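PDB 6V82: tryptophan synthase alpha chain from Chlamydia trachomatis, which probably catalyses, as the alpha subunit of tryptophan synthase, the aldol cleavage of indoleglycerol phosphate to indole and glyceraldehyde 3-phosphate. Local coordinates for residues L18-G23 and L77-G82; H63-A68 and H232-D237; L43-P48 and E81-F86. All blocks are in the same frame, centred on the assembly; numbering follows the deposited sequence.

Interaction 1: L18-G23 and L77-G82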
# COMPACT_ATOMS: atom_id res chain seq x y z
N LEU A 18 -17.98 5.24 45.45
CA LEU A 18 -19.03 5.69 44.53
C LEU A 18 -18.44 6.73 43.58
O LEU A 18 -17.60 7.54 43.96
CB LEU A 18 -20.21 6.34 45.26
CG LEU A 18 -21.17 5.47 46.05
CD1 LEU A 18 -22.21 6.37 46.72
CD2 LEU A 18 -21.82 4.46 45.13
N THR A 19 -18.94 6.72 42.34
CA THR A 19 -18.58 7.76 41.38
C THR A 19 -19.50 8.96 41.56
O THR A 19 -20.71 8.87 41.31
CB THR A 19 -18.67 7.24 39.95
OG1 THR A 19 -17.78 6.12 39.78
CG2 THR A 19 -18.32 8.35 38.98
N ALA A 20 -18.93 10.09 41.99
CA ALA A 20 -19.70 11.32 42.07
C ALA A 20 -20.35 11.64 40.73
O ALA A 20 -19.68 11.67 39.70
CB ALA A 20 -18.79 12.48 42.50
N GLY A 21 -21.66 11.87 40.75
CA GLY A 21 -22.38 12.30 39.58
C GLY A 21 -22.89 11.19 38.69
O GLY A 21 -23.64 11.47 37.73
N ASP A 22 -22.52 9.94 38.95
CA ASP A 22 -23.10 8.82 38.22
C ASP A 22 -24.57 8.71 38.61
O ASP A 22 -24.89 8.47 39.78
CB ASP A 22 -22.33 7.54 38.53
CG ASP A 22 -22.80 6.35 37.72
OD1 ASP A 22 -23.58 6.56 36.77
OD2 ASP A 22 -22.39 5.21 38.04
N GLY A 23 -25.47 8.93 37.66
CA GLY A 23 -26.88 9.04 37.98
C GLY A 23 -27.35 10.43 38.37
O GLY A 23 -28.55 10.62 38.60
N LEU A 77 -19.07 19.74 44.60
CA LEU A 77 -19.28 20.43 45.87
C LEU A 77 -20.71 20.28 46.35
O LEU A 77 -20.94 20.05 47.55
CB LEU A 77 -18.91 21.91 45.74
CG LEU A 77 -17.42 22.19 45.49
CD1 LEU A 77 -17.18 23.68 45.41
CD2 LEU A 77 -16.56 21.57 46.58
N GLU A 78 -21.69 20.41 45.45
CA GLU A 78 -23.09 20.17 45.82
C GLU A 78 -23.27 18.77 46.40
O GLU A 78 -24.01 18.58 47.37
CB GLU A 78 -24.01 20.29 44.63
CG GLU A 78 -24.30 21.64 44.10
CD GLU A 78 -25.38 21.55 43.05
OE1 GLU A 78 -26.44 20.93 43.34
OE2 GLU A 78 -25.16 22.07 41.93
N ILE A 79 -22.64 17.78 45.76
CA ILE A 79 -22.78 16.39 46.20
C ILE A 79 -22.22 16.23 47.61
O ILE A 79 -22.87 15.66 48.49
CB ILE A 79 -22.08 15.45 45.21
CG1 ILE A 79 -22.89 15.34 43.93
CG2 ILE A 79 -21.86 14.08 45.86
CD1 ILE A 79 -22.15 14.65 42.84
N VAL A 80 -21.00 16.73 47.83
CA VAL A 80 -20.38 16.62 49.14
C VAL A 80 -21.21 17.35 50.18
O VAL A 80 -21.39 16.87 51.30
CB VAL A 80 -18.94 17.14 49.10
CG1 VAL A 80 -18.35 17.15 50.52
CG2 VAL A 80 -18.10 16.28 48.17
N GLU A 81 -21.74 18.53 49.83
CA GLU A 81 -22.59 19.24 50.78
C GLU A 81 -23.89 18.50 51.04
O GLU A 81 -24.41 18.55 52.16
CB GLU A 81 -22.85 20.66 50.29
CG GLU A 81 -21.59 21.53 50.34
CD GLU A 81 -21.75 22.83 49.57
OE1 GLU A 81 -22.90 23.18 49.25
OE2 GLU A 81 -20.72 23.50 49.30
N GLY A 82 -24.43 17.81 50.04
CA GLY A 82 -25.63 17.01 50.26
C GLY A 82 -25.39 15.83 51.18
O GLY A 82 -26.26 15.47 51.98
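A type II beta turn, running from Thr-19 to Asp-22 where the first strand of the beta/alpha barrel ends, offers Ala-20 and Gly-21 to the branched side chain of Ile-79 on helix 73-84. The contact is small, about 89 Å² counting both sides, and on the helix side both close approaches are made by one methyl group. Ile-79 CD1 sits 3.5 Å from Gly-21 N and 4.0 Å from Ala-20 CB, so the end of the longer branch rests against the central peptide of the turn, between Ala-20 and Gly-21, and against the Ala-20 methyl. No hydrogen bond crosses the gap; this is van der Waals packing between buried groups.

The torsions of Ile-79 explain the reach. CG1 lies beside the backbone N and anti to the carbonyl carbon (chi1 -73°), and an extended chi2 then carries CD1 out from the helix to the turn, while CG2 stays further back. Ala-20 suits its place because its bond to CB is directed at the helix and a single methyl fits between turn and isoleucine. Gly-21, with phi near 88°, holds the third position of the turn, where a CB would press on the carbonyl oxygen of Ala-20. The turn is closed by Asp-22 N to Thr-19 O at 3.2 Å, and Gly-21 N is engaged by the hydroxyl of Thr-28, so its nearness to a methyl costs no unmet donor. Leu-45 and Leu-71 also pack against both Ala-20 and Ile-79, enlarging the apolar patch.

The turn stands at the C-terminal ends of the strands, the end of a TIM barrel that carries the active site, and is packed there on helix 73-84.

Interaction 2: H63-A68 and H232-D237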
# COMPACT_ATOMS: atom_id res chain seq x y z
N HIS A 63 -17.40 6.43 35.20
CA HIS A 63 -16.93 7.79 34.94
C HIS A 63 -17.57 8.37 33.68
O HIS A 63 -18.00 9.53 33.67
CB HIS A 63 -15.40 7.79 34.84
CG HIS A 63 -14.70 7.60 36.15
ND1 HIS A 63 -13.41 8.04 36.37
CD2 HIS A 63 -15.11 7.04 37.31
CE1 HIS A 63 -13.05 7.75 37.61
NE2 HIS A 63 -14.06 7.14 38.20
N ASP A 64 -17.65 7.57 32.60
CA ASP A 64 -18.31 8.04 31.38
C ASP A 64 -19.73 8.50 31.67
O ASP A 64 -20.15 9.57 31.20
CB ASP A 64 -18.32 6.95 30.30
CG ASP A 64 -16.91 6.59 29.78
OD1 ASP A 64 -15.92 7.24 30.22
OD2 ASP A 64 -16.80 5.66 28.94
N ARG A 65 -20.49 7.72 32.45
CA ARG A 65 -21.88 8.08 32.75
C ARG A 65 -21.95 9.38 33.54
O ARG A 65 -22.78 10.25 33.24
CB ARG A 65 -22.58 6.96 33.52
CG ARG A 65 -22.93 5.72 32.71
CD ARG A 65 -23.87 4.79 33.47
NE ARG A 65 -23.33 4.42 34.77
CZ ARG A 65 -22.66 3.30 35.01
NH1 ARG A 65 -22.44 2.42 34.03
NH2 ARG A 65 -22.20 3.05 36.24
N ALA A 66 -21.09 9.54 34.54
CA ALA A 66 -21.15 10.72 35.39
C ALA A 66 -20.86 11.99 34.59
O ALA A 66 -21.53 13.02 34.78
CB ALA A 66 -20.16 10.56 36.55
N LEU A 67 -19.90 11.93 33.66
CA LEU A 67 -19.55 13.11 32.87
C LEU A 67 -20.59 13.40 31.78
O LEU A 67 -20.80 14.56 31.43
CB LEU A 67 -18.16 12.93 32.25
CG LEU A 67 -17.03 13.07 33.29
CD1 LEU A 67 -15.68 12.74 32.68
CD2 LEU A 67 -17.02 14.48 33.88
N ALA A 68 -21.24 12.37 31.24
CA ALA A 68 -22.34 12.62 30.33
C ALA A 68 -23.56 13.18 31.05
O ALA A 68 -24.42 13.78 30.41
CB ALA A 68 -22.71 11.33 29.58
N HIS A 232 -21.34 -1.40 40.46
CA HIS A 232 -21.96 -2.41 39.62
C HIS A 232 -23.43 -2.61 39.99
O HIS A 232 -24.28 -2.80 39.12
CB HIS A 232 -21.19 -3.72 39.74
CG HIS A 232 -21.82 -4.86 39.02
ND1 HIS A 232 -21.56 -5.14 37.70
CD2 HIS A 232 -22.72 -5.79 39.43
CE1 HIS A 232 -22.26 -6.19 37.33
NE2 HIS A 232 -22.97 -6.61 38.36
N GLN A 233 -23.75 -2.54 41.29
CA GLN A 233 -25.12 -2.72 41.72
C GLN A 233 -26.03 -1.60 41.21
O GLN A 233 -27.19 -1.86 40.87
CB GLN A 233 -25.18 -2.83 43.25
CG GLN A 233 -26.58 -2.91 43.84
CD GLN A 233 -27.44 -4.01 43.20
OE1 GLN A 233 -26.93 -5.03 42.74
NE2 GLN A 233 -28.75 -3.79 43.17
N THR A 234 -25.52 -0.36 41.10
CA THR A 234 -26.37 0.70 40.57
C THR A 234 -26.75 0.43 39.12
O THR A 234 -27.75 0.96 38.64
CB THR A 234 -25.71 2.08 40.72
OG1 THR A 234 -24.61 2.21 39.81
CG2 THR A 234 -25.22 2.32 42.15
N THR A 235 -25.99 -0.41 38.42
CA THR A 235 -26.35 -0.78 37.05
C THR A 235 -27.30 -1.96 36.98
O THR A 235 -27.95 -2.15 35.95
CB THR A 235 -25.09 -1.11 36.24
OG1 THR A 235 -24.57 -2.38 36.64
CG2 THR A 235 -24.03 -0.02 36.43
N MET A 236 -27.39 -2.78 38.04
CA MET A 236 -28.35 -3.88 38.07
C MET A 236 -29.74 -3.38 38.43
O MET A 236 -30.71 -3.58 37.69
CB MET A 236 -27.89 -4.95 39.07
CG MET A 236 -26.64 -5.70 38.68
SD MET A 236 -26.92 -6.84 37.31
CE MET A 236 -28.03 -8.05 38.06
N ASP A 237 -29.85 -2.73 39.59
CA ASP A 237 -31.09 -2.15 40.08
C ASP A 237 -30.66 -0.93 40.87
O ASP A 237 -30.04 -1.07 41.93
CB ASP A 237 -31.87 -3.15 40.94
CG ASP A 237 -33.15 -2.56 41.53
OD1 ASP A 237 -33.46 -1.38 41.25
OD2 ASP A 237 -33.84 -3.29 42.26
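Arg-65 of helix 57-68, in the connection between strand 42-46 and helix 73-84 of the TIM barrel, extends toward Thr-234 and Thr-235 on helix 229-236. The two helices are far apart in sequence, and the nearest CA atoms of the two segments, Arg-65 CA and Thr-235 CA, are 10.8 Å apart. The long arginine side chain suits such a span. The buried area is modest, about 76 Å², and the site lies at the protein surface.

Along the second segment, His-232 comes first. Its ring makes no contact with segment 63-68, but its ND1 is hydrogen-bonded to Glu-58, so it ties helix 229-236 to an earlier turn of the same helix that carries Arg-65. Its carbonyl oxygen accepts from both the amide and the hydroxyl of Thr-235.

Thr-234 follows, with OG1 4.4 Å from Arg-65 NH2, too long for a bond; that hydroxyl is used on the carbonyl of Val-231, while NH2 forms a salt bridge with Asp-22. The arginine is therefore held by the acid, and the threonines lie near its guanidinium without bonding to it.

Thr-235 makes the main contact. Its OG1 donates to His-232 O at 2.5 Å, a short bond in the carbonyl plane on a lone pair, with a C=O...O angle of 138°. A threonine suits this position because one branch can satisfy its hydroxyl on its own helix while the other offers a methyl to its neighbour. With OG1 so placed (chi1 74°), CG2 stands anti to the carbonyl carbon. The two side chains cross at about a right angle, and CG2 meets the guanidinium obliquely, 3.6 Å from Arg-65 NH2 and 3.8 Å from Arg-65 NH1.

Interaction 3: L43-P48 and E81-F86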
# COMPACT_ATOMS: atom_id res chain seq x y z
N LEU A 43 -16.53 6.88 53.04
CA LEU A 43 -16.92 7.00 51.65
C LEU A 43 -15.72 7.42 50.81
O LEU A 43 -15.02 8.37 51.16
CB LEU A 43 -18.05 8.01 51.47
CG LEU A 43 -19.39 7.45 51.90
CD1 LEU A 43 -20.49 8.44 51.64
CD2 LEU A 43 -19.65 6.12 51.18
N GLU A 44 -15.47 6.69 49.72
CA GLU A 44 -14.48 7.09 48.74
C GLU A 44 -15.24 7.57 47.53
O GLU A 44 -15.85 6.78 46.81
CB GLU A 44 -13.52 5.96 48.37
CG GLU A 44 -12.41 6.43 47.43
CD GLU A 44 -11.13 5.61 47.57
OE1 GLU A 44 -10.75 4.92 46.59
OE2 GLU A 44 -10.51 5.65 48.66
N LEU A 45 -15.21 8.88 47.32
CA LEU A 45 -16.02 9.55 46.31
C LEU A 45 -15.15 9.83 45.08
O LEU A 45 -14.16 10.57 45.16
CB LEU A 45 -16.61 10.83 46.90
CG LEU A 45 -17.74 11.49 46.13
CD1 LEU A 45 -18.93 10.55 45.97
CD2 LEU A 45 -18.14 12.77 46.85
N GLY A 46 -15.50 9.21 43.95
CA GLY A 46 -14.70 9.37 42.75
C GLY A 46 -15.03 10.63 41.98
O GLY A 46 -16.19 10.85 41.61
N PHE A 47 -14.03 11.48 41.77
CA PHE A 47 -14.09 12.55 40.78
C PHE A 47 -13.93 11.89 39.41
O PHE A 47 -12.84 11.38 39.10
CB PHE A 47 -13.00 13.60 41.06
CG PHE A 47 -13.24 14.95 40.41
CD1 PHE A 47 -12.78 16.12 41.03
CD2 PHE A 47 -13.90 15.07 39.19
CE1 PHE A 47 -12.97 17.38 40.45
CE2 PHE A 47 -14.11 16.33 38.61
CZ PHE A 47 -13.64 17.49 39.24
N PRO A 48 -14.98 11.81 38.60
CA PRO A 48 -14.87 11.09 37.34
C PRO A 48 -13.95 11.82 36.38
O PRO A 48 -14.00 13.05 36.25
CB PRO A 48 -16.31 11.05 36.82
CG PRO A 48 -16.95 12.20 37.49
CD PRO A 48 -16.35 12.30 38.84
N GLU A 81 -21.74 18.53 49.83
CA GLU A 81 -22.59 19.24 50.78
C GLU A 81 -23.89 18.50 51.04
O GLU A 81 -24.41 18.55 52.16
CB GLU A 81 -22.85 20.66 50.29
CG GLU A 81 -21.59 21.53 50.34
CD GLU A 81 -21.75 22.83 49.57
OE1 GLU A 81 -22.90 23.18 49.25
OE2 GLU A 81 -20.72 23.50 49.30
N GLY A 82 -24.43 17.81 50.04
CA GLY A 82 -25.63 17.01 50.26
C GLY A 82 -25.39 15.83 51.18
O GLY A 82 -26.26 15.47 51.98
N ILE A 83 -24.21 15.21 51.08
CA ILE A 83 -23.84 14.14 52.00
C ILE A 83 -23.67 14.68 53.42
O ILE A 83 -24.14 14.07 54.39
CB ILE A 83 -22.55 13.44 51.52
CG1 ILE A 83 -22.80 12.71 50.20
CG2 ILE A 83 -22.02 12.49 52.59
CD1 ILE A 83 -21.53 12.28 49.51
N ARG A 84 -23.00 15.83 53.56
CA ARG A 84 -22.76 16.39 54.89
C ARG A 84 -24.03 16.92 55.53
O ARG A 84 -24.08 17.03 56.75
CB ARG A 84 -21.70 17.49 54.84
CG ARG A 84 -20.28 16.96 54.84
CD ARG A 84 -19.85 16.51 56.22
NE ARG A 84 -18.51 15.93 56.18
CZ ARG A 84 -18.24 14.62 56.19
NH1 ARG A 84 -19.22 13.72 56.26
NH2 ARG A 84 -16.98 14.22 56.15
N ALA A 85 -25.05 17.25 54.74
CA ALA A 85 -26.36 17.58 55.30
C ALA A 85 -27.07 16.36 55.87
O ALA A 85 -28.08 16.51 56.56
CB ALA A 85 -27.23 18.24 54.24
N PHE A 86 -26.56 15.16 55.58
CA PHE A 86 -27.07 13.92 56.14
C PHE A 86 -26.23 13.44 57.31
O PHE A 86 -26.76 13.05 58.36
CB PHE A 86 -27.14 12.84 55.06
CG PHE A 86 -27.56 11.50 55.57
CD1 PHE A 86 -28.86 11.30 56.03
CD2 PHE A 86 -26.67 10.45 55.61
CE1 PHE A 86 -29.26 10.06 56.53
CE2 PHE A 86 -27.06 9.20 56.09
CZ PHE A 86 -28.35 9.00 56.55
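Strand 42-46 packs against helix 73-84 with Leu-43 CA and Ile-83 CA 9.9 Å apart, a gap filled by side chains from both elements. Ile-83 uses its two branches on two leucines. The shorter one, CG2, lies 4.4 Å from Leu-43 CD1, and the tip of the longer one, CD1, lies 4.3 Å from Leu-45 CD2. With chi1 at -66°, CG2 is anti to the backbone N and CG1 sits beside it, so the two methyls diverge toward successive outward positions of the strand. A beta-branched isoleucine therefore suits a place facing two leucines.

Strand alternation explains the rest: Leu-43 and Leu-45 face the helix, whereas Glu-44 between them turns inward, where Arg-205 and Tyr-173 bind its carboxylate; it is one of two predicted proton acceptors. Ala-32 of helix 25-37 touches Ile-83, and Leu-43 packs on the same alanine.

Because every group that meets here is a buried aliphatic one and no polar bond crosses, cohesion must come from dispersion and the exclusion of water, which joins the helix to the outer face of the barrel.

Interactions 1 and 3 are neighbours, their centres about 5 Å apart: both reach helix 73-84, one from the turn after strand 13-19, the other from the neighbouring parallel strand 42-46. Probable hydrogen bonds join segments 18-23 and 43-48, Leu-18 O to Gly-46 N at 2.7 Å and Ala-20 N to Gly-46 O at 2.9 Å. Interaction 2 joins interaction 1 through the salt bridge of Asp-22 OD2 with Arg-65 NH2 (2.8 Å), so the beta turn is linked to helix 57-68 as well. Two predicted proton acceptors lie near: Glu-44, on the strand of interaction 3 but facing away from helix 73-84, its side chain about 10 Å from that of Ala-20, and Asp-55, its side chain about 12 Å from that of Arg-65.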